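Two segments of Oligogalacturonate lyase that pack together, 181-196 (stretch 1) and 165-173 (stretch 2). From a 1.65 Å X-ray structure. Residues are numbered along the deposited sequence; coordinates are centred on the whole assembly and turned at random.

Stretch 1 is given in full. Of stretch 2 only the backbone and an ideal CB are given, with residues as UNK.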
ATOM      1  N   THR A 181      -0.440  19.767  12.436  1.00 22.20           N
ATOM      2  CA  THR A 181      -1.783  20.305  12.646  1.00 21.78           C
ATOM      3  C   THR A 181      -2.816  19.185  12.715  1.00 21.30           C
ATOM      4  O   THR A 181      -2.794  18.249  11.897  1.00 21.36           O
ATOM      5  CB  THR A 181      -2.205  21.261  11.488  1.00 22.24           C
ATOM      6  OG1 THR A 181      -1.142  22.178  11.217  1.00 22.99           O
ATOM      7  CG2 THR A 181      -3.466  22.043  11.838  1.00 23.55           C
ATOM      8  N   VAL A 182      -3.727  19.281  13.674  1.00 20.09           N
ATOM      9  CA  VAL A 182      -4.830  18.329  13.754  1.00 19.97           C
ATOM     10  C   VAL A 182      -5.893  18.739  12.750  1.00 20.07           C
ATOM     11  O   VAL A 182      -6.408  19.873  12.791  1.00 20.67           O
ATOM     12  CB  VAL A 182      -5.442  18.236  15.187  1.00 19.69           C
ATOM     13  CG1 VAL A 182      -6.620  17.258  15.209  1.00 20.24           C
ATOM     14  CG2 VAL A 182      -4.383  17.840  16.207  1.00 20.19           C
ATOM     15  N   ILE A 183      -6.227  17.823  11.841  1.00 19.62           N
ATOM     16  CA  ILE A 183      -7.283  18.058  10.861  1.00 19.64           C
ATOM     17  C   ILE A 183      -8.624  17.636  11.467  1.00 19.04           C
ATOM     18  O   ILE A 183      -9.652  18.285  11.258  1.00 19.46           O
ATOM     19  CB  ILE A 183      -6.998  17.287   9.519  1.00 19.73           C
ATOM     20  CG1 ILE A 183      -5.690  17.760   8.878  1.00 19.70           C
ATOM     21  CG2 ILE A 183      -8.142  17.447   8.529  1.00 21.26           C
ATOM     22  CD1 ILE A 183      -5.437  17.173   7.451  1.00 19.57           C
ATOM     23  N   LEU A 184      -8.596  16.544  12.234  1.00 18.47           N
ATOM     24  CA  LEU A 184      -9.794  15.926  12.788  1.00 17.61           C
ATOM     25  C   LEU A 184      -9.423  15.089  14.003  1.00 17.73           C
ATOM     26  O   LEU A 184      -8.381  14.428  14.015  1.00 17.98           O
ATOM     27  CB  LEU A 184     -10.468  15.024  11.742  1.00 17.75           C
ATOM     28  CG  LEU A 184     -11.686  14.191  12.134  1.00 17.41           C
ATOM     29  CD1 LEU A 184     -12.931  15.037  12.436  1.00 18.37           C
ATOM     30  CD2 LEU A 184     -11.991  13.150  11.034  1.00 16.60           C
ATOM     31  N   GLN A 185     -10.272  15.124  15.026  1.00 17.81           N
ATOM     32  CA  GLN A 185     -10.080  14.274  16.205  1.00 17.88           C
ATOM     33  C   GLN A 185     -11.435  13.788  16.688  1.00 17.58           C
ATOM     34  O   GLN A 185     -12.346  14.597  16.912  1.00 17.61           O
ATOM     35  CB  GLN A 185      -9.312  15.006  17.315  1.00 17.81           C
ATOM     36  CG  GLN A 185      -9.078  14.150  18.571  1.00 19.63           C
ATOM     37  CD  GLN A 185      -8.117  14.799  19.541  1.00 20.53           C
ATOM     38  OE1 GLN A 185      -7.019  15.222  19.158  1.00 22.86           O
ATOM     39  NE2 GLN A 185      -8.515  14.866  20.815  1.00 19.95           N
ATOM     40  N   GLU A 186     -11.574  12.461  16.791  1.00 16.82           N
ATOM     41  CA  GLU A 186     -12.826  11.804  17.174  1.00 16.75           C
ATOM     42  C   GLU A 186     -12.550  10.579  18.029  1.00 16.53           C
ATOM     43  O   GLU A 186     -11.462  10.000  17.948  1.00 16.92           O
ATOM     44  CB  GLU A 186     -13.621  11.353  15.936  1.00 16.72           C
ATOM     45  CG  GLU A 186     -14.119  12.498  15.056  1.00 17.21           C
ATOM     46  CD  GLU A 186     -14.911  12.026  13.840  1.00 18.46           C
ATOM     47  OE1 GLU A 186     -14.631  10.917  13.313  1.00 18.91           O
ATOM     48  OE2 GLU A 186     -15.809  12.784  13.401  1.00 17.36           O
ATOM     49  N   ASN A 187     -13.544  10.186  18.830  1.00 16.20           N
ATOM     50  CA  ASN A 187     -13.475   8.937  19.587  1.00 16.94           C
ATOM     51  C   ASN A 187     -14.064   7.780  18.783  1.00 16.42           C
ATOM     52  O   ASN A 187     -15.037   7.125  19.176  1.00 17.63           O
ATOM     53  CB  ASN A 187     -14.148   9.092  20.954  1.00 16.98           C
ATOM     54  CG  ASN A 187     -13.391  10.038  21.870  1.00 19.50           C
ATOM     55  OD1 ASN A 187     -12.223  10.368  21.639  1.00 19.96           O
ATOM     56  ND2 ASN A 187     -14.063  10.489  22.920  1.00 20.83           N
ATOM     57  N   GLN A 188     -13.484   7.559  17.609  1.00 16.05           N
ATOM     58  CA  GLN A 188     -13.762   6.355  16.821  1.00 15.67           C
ATOM     59  C   GLN A 188     -12.517   6.033  16.001  1.00 14.25           C
ATOM     60  O   GLN A 188     -11.691   6.901  15.733  1.00 14.52           O
ATOM     61  CB  GLN A 188     -15.021   6.486  15.942  1.00 15.60           C
ATOM     62  CG  GLN A 188     -14.915   7.378  14.691  1.00 17.81           C
ATOM     63  CD  GLN A 188     -16.275   7.611  14.036  1.00 17.68           C
ATOM     64  OE1 GLN A 188     -17.057   6.672  13.833  1.00 19.38           O
ATOM     65  NE2 GLN A 188     -16.575   8.873  13.724  1.00 17.84           N
ATOM     66  N   TRP A 189     -12.381   4.773  15.620  1.00 13.67           N
ATOM     67  CA  TRP A 189     -11.165   4.317  14.946  1.00 12.65           C
ATOM     68  C   TRP A 189     -11.069   4.904  13.534  1.00 11.89           C
ATOM     69  O   TRP A 189     -11.857   4.548  12.652  1.00 12.32           O
ATOM     70  CB  TRP A 189     -11.189   2.800  14.859  1.00 12.41           C
ATOM     71  CG  TRP A 189      -9.874   2.163  14.547  1.00 13.27           C
ATOM     72  CD1 TRP A 189      -8.682   2.781  14.283  1.00 11.48           C
ATOM     73  CD2 TRP A 189      -9.629   0.761  14.457  1.00 12.15           C
ATOM     74  NE1 TRP A 189      -7.701   1.835  14.038  1.00 13.38           N
ATOM     75  CE2 TRP A 189      -8.264   0.592  14.137  1.00 12.89           C
ATOM     76  CE3 TRP A 189     -10.441  -0.378  14.614  1.00 14.38           C
ATOM     77  CZ2 TRP A 189      -7.684  -0.672  13.972  1.00 12.92           C
ATOM     78  CZ3 TRP A 189      -9.866  -1.633  14.463  1.00 14.23           C
ATOM     79  CH2 TRP A 189      -8.492  -1.766  14.140  1.00 12.72           C
ATOM     80  N   LEU A 190     -10.110   5.804  13.348  1.00 11.77           N
ATOM     81  CA  LEU A 190      -9.828   6.392  12.035  1.00 12.56           C
ATOM     82  C   LEU A 190      -8.608   5.733  11.412  1.00 12.10           C
ATOM     83  O   LEU A 190      -7.655   5.360  12.107  1.00 12.48           O
ATOM     84  CB  LEU A 190      -9.591   7.894  12.171  1.00 13.34           C
ATOM     85  CG  LEU A 190     -10.754   8.661  12.804  1.00 13.86           C
ATOM     86  CD1 LEU A 190     -10.405  10.129  12.847  1.00 15.62           C
ATOM     87  CD2 LEU A 190     -12.072   8.440  12.065  1.00 13.71           C
ATOM     88  N   GLY A 191      -8.637   5.588  10.091  1.00 12.35           N
ATOM     89  CA  GLY A 191      -7.560   4.902   9.397  1.00 12.20           C
ATOM     90  C   GLY A 191      -7.315   5.406   7.985  1.00 12.91           C
ATOM     91  O   GLY A 191      -8.084   6.218   7.448  1.00 13.07           O
ATOM     92  N   HIS A 192      -6.221   4.917   7.410  1.00 13.01           N
ATOM     93  CA  HIS A 192      -5.880   5.074   5.978  1.00 13.70           C
ATOM     94  C   HIS A 192      -6.106   6.494   5.418  1.00 13.74           C
ATOM     95  O   HIS A 192      -6.834   6.657   4.420  1.00 13.23           O
ATOM     96  CB  HIS A 192      -6.626   4.013   5.136  1.00 14.46           C
ATOM     97  CG  HIS A 192      -6.081   3.832   3.742  1.00 15.41           C
ATOM     98  ND1 HIS A 192      -6.893   3.541   2.661  1.00 19.09           N
ATOM     99  CD2 HIS A 192      -4.821   3.918   3.252  1.00 18.76           C
ATOM    100  CE1 HIS A 192      -6.156   3.463   1.567  1.00 17.43           C
ATOM    101  NE2 HIS A 192      -4.894   3.672   1.899  1.00 16.53           N
ATOM    102  N   PRO A 193      -5.514   7.526   6.047  1.00 13.96           N
ATOM    103  CA  PRO A 193      -5.678   8.843   5.414  1.00 14.45           C
ATOM    104  C   PRO A 193      -4.786   8.955   4.179  1.00 14.74           C
ATOM    105  O   PRO A 193      -3.628   8.553   4.218  1.00 14.92           O
ATOM    106  CB  PRO A 193      -5.233   9.821   6.507  1.00 15.08           C
ATOM    107  CG  PRO A 193      -4.238   9.022   7.324  1.00 15.10           C
ATOM    108  CD  PRO A 193      -4.820   7.634   7.346  1.00 14.46           C
ATOM    109  N   ILE A 194      -5.333   9.491   3.090  1.00 13.80           N
ATOM    110  CA  ILE A 194      -4.600   9.568   1.834  1.00 13.69           C
ATOM    111  C   ILE A 194      -4.946  10.902   1.156  1.00 12.28           C
ATOM    112  O   ILE A 194      -6.118  11.154   0.847  1.00 11.70           O
ATOM    113  CB  ILE A 194      -4.922   8.352   0.905  1.00 13.46           C
ATOM    114  CG1 ILE A 194      -6.411   7.989   0.965  1.00 13.72           C
ATOM    115  CG2 ILE A 194      -4.018   7.113   1.271  1.00 14.92           C
ATOM    116  CD1 ILE A 194      -6.903   6.886  -0.002  1.00 15.25           C
ATOM    117  N   TYR A 195      -3.939  11.749   0.963  1.00 12.20           N
ATOM    118  CA  TYR A 195      -4.097  12.976   0.147  1.00 11.98           C
ATOM    119  C   TYR A 195      -4.592  12.590  -1.255  1.00 11.39           C
ATOM    120  O   TYR A 195      -4.085  11.637  -1.842  1.00 11.41           O
ATOM    121  CB  TYR A 195      -2.758  13.708  -0.007  1.00 12.63           C
ATOM    122  CG  TYR A 195      -2.516  14.832   0.977  1.00 12.64           C
ATOM    123  CD1 TYR A 195      -1.458  14.770   1.895  1.00 13.92           C
ATOM    124  CD2 TYR A 195      -3.317  15.980   0.961  1.00 12.85           C
ATOM    125  CE1 TYR A 195      -1.228  15.822   2.799  1.00 12.23           C
ATOM    126  CE2 TYR A 195      -3.102  17.012   1.840  1.00 13.43           C
ATOM    127  CZ  TYR A 195      -2.056  16.935   2.754  1.00 12.73           C
ATOM    128  OH  TYR A 195      -1.847  17.980   3.609  1.00 14.60           O
ATOM    129  N   ARG A 196      -5.554  13.340  -1.796  1.00 11.20           N
ATOM    130  CA  ARG A 196      -5.918  13.187  -3.205  1.00 10.73           C
ATOM    131  C   ARG A 196      -4.737  13.666  -4.054  1.00 10.51           C
ATOM    132  O   ARG A 196      -4.274  14.794  -3.873  1.00 10.58           O
ATOM    133  CB  ARG A 196      -7.151  14.024  -3.542  1.00 11.04           C
ATOM    134  CG  ARG A 196      -7.583  13.884  -5.017  1.00 11.11           C
ATOM    135  CD  ARG A 196      -8.887  14.655  -5.272  1.00 11.12           C
ATOM    136  NE  ARG A 196      -9.350  14.519  -6.662  1.00 11.01           N
ATOM    137  CZ  ARG A 196     -10.278  15.311  -7.205  1.00 11.13           C
ATOM    138  NH1 ARG A 196     -10.682  15.119  -8.452  1.00 11.69           N
ATOM    139  NH2 ARG A 196     -10.805  16.306  -6.488  1.00 11.99           N
ATOM    140  N   UNK A 165     -13.781   2.468  20.846  1.00 18.24           N
ATOM    141  CA  UNK A 165     -13.902   3.881  20.450  1.00 18.46           C
ATOM    142  C   UNK A 165     -12.660   4.694  20.804  1.00 17.75           C
ATOM    143  O   UNK A 165     -12.737   5.674  21.570  1.00 17.99           O
ATOM    144  CB  UNK A 165     -15.127   4.509  21.117  1.00 18.46           C
ATOM    145  N   UNK A 166     -11.502   4.299  20.252  1.00 16.27           N
ATOM    146  CA  UNK A 166     -10.251   4.971  20.587  1.00 15.91           C
ATOM    147  C   UNK A 166     -10.239   6.409  20.087  1.00 16.22           C
ATOM    148  O   UNK A 166     -10.838   6.707  19.047  1.00 15.98           O
ATOM    149  CB  UNK A 166      -9.064   4.204  20.001  1.00 15.91           C
ATOM    150  N   UNK A 167      -9.561   7.275  20.833  1.00 15.38           N
ATOM    151  CA  UNK A 167      -9.359   8.658  20.434  1.00 15.35           C
ATOM    152  C   UNK A 167      -8.264   8.723  19.369  1.00 15.06           C
ATOM    153  O   UNK A 167      -7.096   8.438  19.638  1.00 14.66           O
ATOM    154  CB  UNK A 167      -8.998   9.526  21.641  1.00 15.35           C
ATOM    155  N   UNK A 168      -8.673   9.073  18.152  1.00 14.84           N
ATOM    156  CA  UNK A 168      -7.778   9.166  17.018  1.00 15.05           C
ATOM    157  C   UNK A 168      -7.787  10.576  16.470  1.00 14.98           C
ATOM    158  O   UNK A 168      -8.842  11.205  16.388  1.00 14.87           O
ATOM    159  CB  UNK A 168      -8.168   8.162  15.931  1.00 15.05           C
ATOM    160  N   UNK A 169      -6.617  11.043  16.082  1.00 14.69           N
ATOM    161  CA  UNK A 169      -6.506  12.300  15.371  1.00 15.05           C
ATOM    162  C   UNK A 169      -5.815  12.117  14.020  1.00 15.41           C
ATOM    163  O   UNK A 169      -4.814  11.412  13.884  1.00 15.30           O
ATOM    164  CB  UNK A 169      -5.746  13.319  16.222  1.00 15.05           C
ATOM    165  N   UNK A 170      -6.400  12.763  13.018  1.00 15.23           N
ATOM    166  CA  UNK A 170      -5.863  12.772  11.667  1.00 15.54           C
ATOM    167  C   UNK A 170      -4.928  13.973  11.618  1.00 16.08           C
ATOM    168  O   UNK A 170      -5.374  15.121  11.742  1.00 16.10           O
ATOM    169  CB  UNK A 170      -6.960  12.845  10.603  1.00 15.54           C
ATOM    170  N   UNK A 171      -3.639  13.697  11.476  1.00 16.51           N
ATOM    171  CA  UNK A 171      -2.607  14.718  11.540  1.00 17.95           C
ATOM    172  C   UNK A 171      -2.141  15.109  10.162  1.00 18.69           C
ATOM    173  O   UNK A 171      -2.060  14.280   9.273  1.00 18.61           O
ATOM    174  CB  UNK A 171      -1.421  14.233  12.376  1.00 17.95           C
ATOM    175  N   UNK A 172      -1.811  16.379   9.985  1.00 19.27           N
ATOM    176  CA  UNK A 172      -1.002  16.707   8.838  1.00 20.12           C
ATOM    177  C   UNK A 172       0.306  17.337   9.280  1.00 19.93           C
ATOM    178  O   UNK A 172       0.342  18.145  10.235  1.00 19.97           O
ATOM    179  CB  UNK A 172      -1.761  17.642   7.894  1.00 20.12           C
ATOM    180  N   UNK A 173       1.374  16.910   8.619  1.00 19.19           N
ATOM    181  CA  UNK A 173       2.740  17.275   8.962  1.00 18.89           C
ATOM    182  C   UNK A 173       3.384  18.021   7.794  1.00 19.35           C
ATOM    183  O   UNK A 173       3.306  17.578   6.645  1.00 18.37           O
ATOM    184  CB  UNK A 173       3.557  16.034   9.328  1.00 18.89           C
TER

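Position 165 has phi/psi of 50/60, a left-handed backbone that favours glycine, asparagine or aspartate. Its CB points sideways, with the O of Asn 187 tight against it, so a longer chain must leave for open space. The residue is Lys 165; its CB lies 3.2 Å from Asn 187 O.

At position 166 phi is -66, and the nitrogen has no acceptor in stretch 1, so proline is allowed among many small or apolar residues. Pro 166 sets its CG 4.0 Å from the CB of Trp 189.

The CB of position 167 nearly touches OD1 of Asn 187, though it points away overall. A slender side chain suits. Cys 167, chi1 t, has its SG 3.6 Å from Gln 185 NE2.

Position 168 pairs with Glu 186: its N donates to Glu 186 O (2.9 Å), and Glu 186 N donates back to its O (3.0 Å). Its CB looks toward Gln 188 O and Leu 190 N, so alanine, serine or cysteine would fit. Leu 190 N donates to Cys 168 SG at 3.6 Å, nearly straight.

Position 169 lies opposite Gln 185 in a non-hydrogen-bonded pair, beside Gln 185 OE1 and Val 182 CG1. A long polar chain with an aliphatic stem would serve, as would threonine. Arg 169 lays its CD 4.1 Å from Val 182 CG2, and a water bridges its NH1 (2.8 Å) to Gln 185 OE1 (2.6 Å).

Position 170 faces Ile 183, Leu 184, Leu 190 and Pro 193, an apolar setting that asks for leucine, isoleucine or methionine. Beneath it is a beta bulge: its N donates to Leu 184 O, but its O accepts from Ile 183 N, both at 2.8 Å. Leu 170 reaches Ile 183 CD1 with CD2 (3.9 Å) and Pro 193 CB with CG (4.2 Å).

Position 171 shares a face with Val 182, so an apolar chain is expected, flexible or beta-branched. Met 171, all m, curls its SD to 3.6 Å from Val 182 CG2.

Position 172 exchanges two 2.8 Å backbone bonds with Thr 181, N to O each way. Its CB sits near Ile 183 CD1 and Tyr 195 OH, favouring a long chain, greasy below and polar at the tip. Arg 172 puts CB 3.7 Å from Ile 183 CD1 and CD 3.7 Å from Tyr 195 OH; Thr 181 OG1 lies over one guanidinium face.

Position 173 points away; its extended backbone suits Val 173.

Stretch 2, residues 165-173: KPCCRLMRV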
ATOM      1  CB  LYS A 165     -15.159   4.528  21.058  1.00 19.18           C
ATOM      2  CG  LYS A 165     -16.457   4.047  20.446  1.00 22.15           C
ATOM      3  CD  LYS A 165     -17.648   4.804  21.019  1.00 25.04           C
ATOM      4  CE  LYS A 165     -18.919   3.999  20.885  1.00 28.77           C
ATOM      5  NZ  LYS A 165     -19.551   4.103  19.534  1.00 32.36           N
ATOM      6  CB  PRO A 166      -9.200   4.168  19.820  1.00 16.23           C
ATOM      7  CG  PRO A 166      -9.971   3.569  18.642  1.00 14.65           C
ATOM      8  CD  PRO A 166     -11.325   3.254  19.220  1.00 15.38           C
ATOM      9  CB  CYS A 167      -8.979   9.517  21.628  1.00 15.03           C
ATOM     10  SG  CYS A 167      -8.674  11.253  21.186  1.00 19.01           S
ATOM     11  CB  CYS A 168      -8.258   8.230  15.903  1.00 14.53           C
ATOM     12  SG  CYS A 168      -8.289   6.491  16.363  1.00 14.38           S
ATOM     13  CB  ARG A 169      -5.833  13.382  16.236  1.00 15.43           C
ATOM     14  CG  ARG A 169      -4.419  13.090  16.682  1.00 14.81           C
ATOM     15  CD  ARG A 169      -3.964  14.102  17.746  1.00 15.27           C
ATOM     16  NE  ARG A 169      -2.516  14.054  17.916  1.00 14.19           N
ATOM     17  CZ  ARG A 169      -1.800  14.882  18.665  1.00 17.98           C
ATOM     18  NH1 ARG A 169      -2.393  15.848  19.375  1.00 16.82           N
ATOM     19  NH2 ARG A 169      -0.482  14.730  18.723  1.00 17.24           N
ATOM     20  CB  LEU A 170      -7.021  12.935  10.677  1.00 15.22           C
ATOM     21  CG  LEU A 170      -6.792  12.595   9.202  1.00 17.08           C
ATOM     22  CD1 LEU A 170      -8.131  12.740   8.468  1.00 19.32           C
ATOM     23  CD2 LEU A 170      -5.755  13.480   8.574  1.00 19.92           C
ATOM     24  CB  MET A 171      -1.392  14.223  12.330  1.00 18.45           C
ATOM     25  CG  MET A 171      -1.688  13.893  13.792  1.00 19.29           C
ATOM     26  SD  MET A 171      -2.264  15.352  14.667  1.00 23.21           S
ATOM     27  CE  MET A 171      -0.869  16.457  14.448  1.00 18.23           C
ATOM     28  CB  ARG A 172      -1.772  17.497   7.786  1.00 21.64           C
ATOM     29  CG  ARG A 172      -2.053  18.894   8.124  1.00 22.82           C
ATOM     30  CD  ARG A 172      -2.185  19.706   6.836  1.00 25.79           C
ATOM     31  NE  ARG A 172      -1.903  21.110   7.113  1.00 28.22           N
ATOM     32  CZ  ARG A 172      -2.810  21.999   7.504  1.00 29.49           C
ATOM     33  NH1 ARG A 172      -4.083  21.651   7.646  1.00 28.93           N
ATOM     34  NH2 ARG A 172      -2.438  23.251   7.738  1.00 30.81           N
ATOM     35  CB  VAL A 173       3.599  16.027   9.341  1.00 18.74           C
ATOM     36  CG1 VAL A 173       5.078  16.382   9.490  1.00 18.83           C
ATOM     37  CG2 VAL A 173       3.087  15.376  10.635  1.00 19.87           C
TER
HETATM   38  O   HOH W   1      -5.033  16.590  20.110  1.00 23.40           O
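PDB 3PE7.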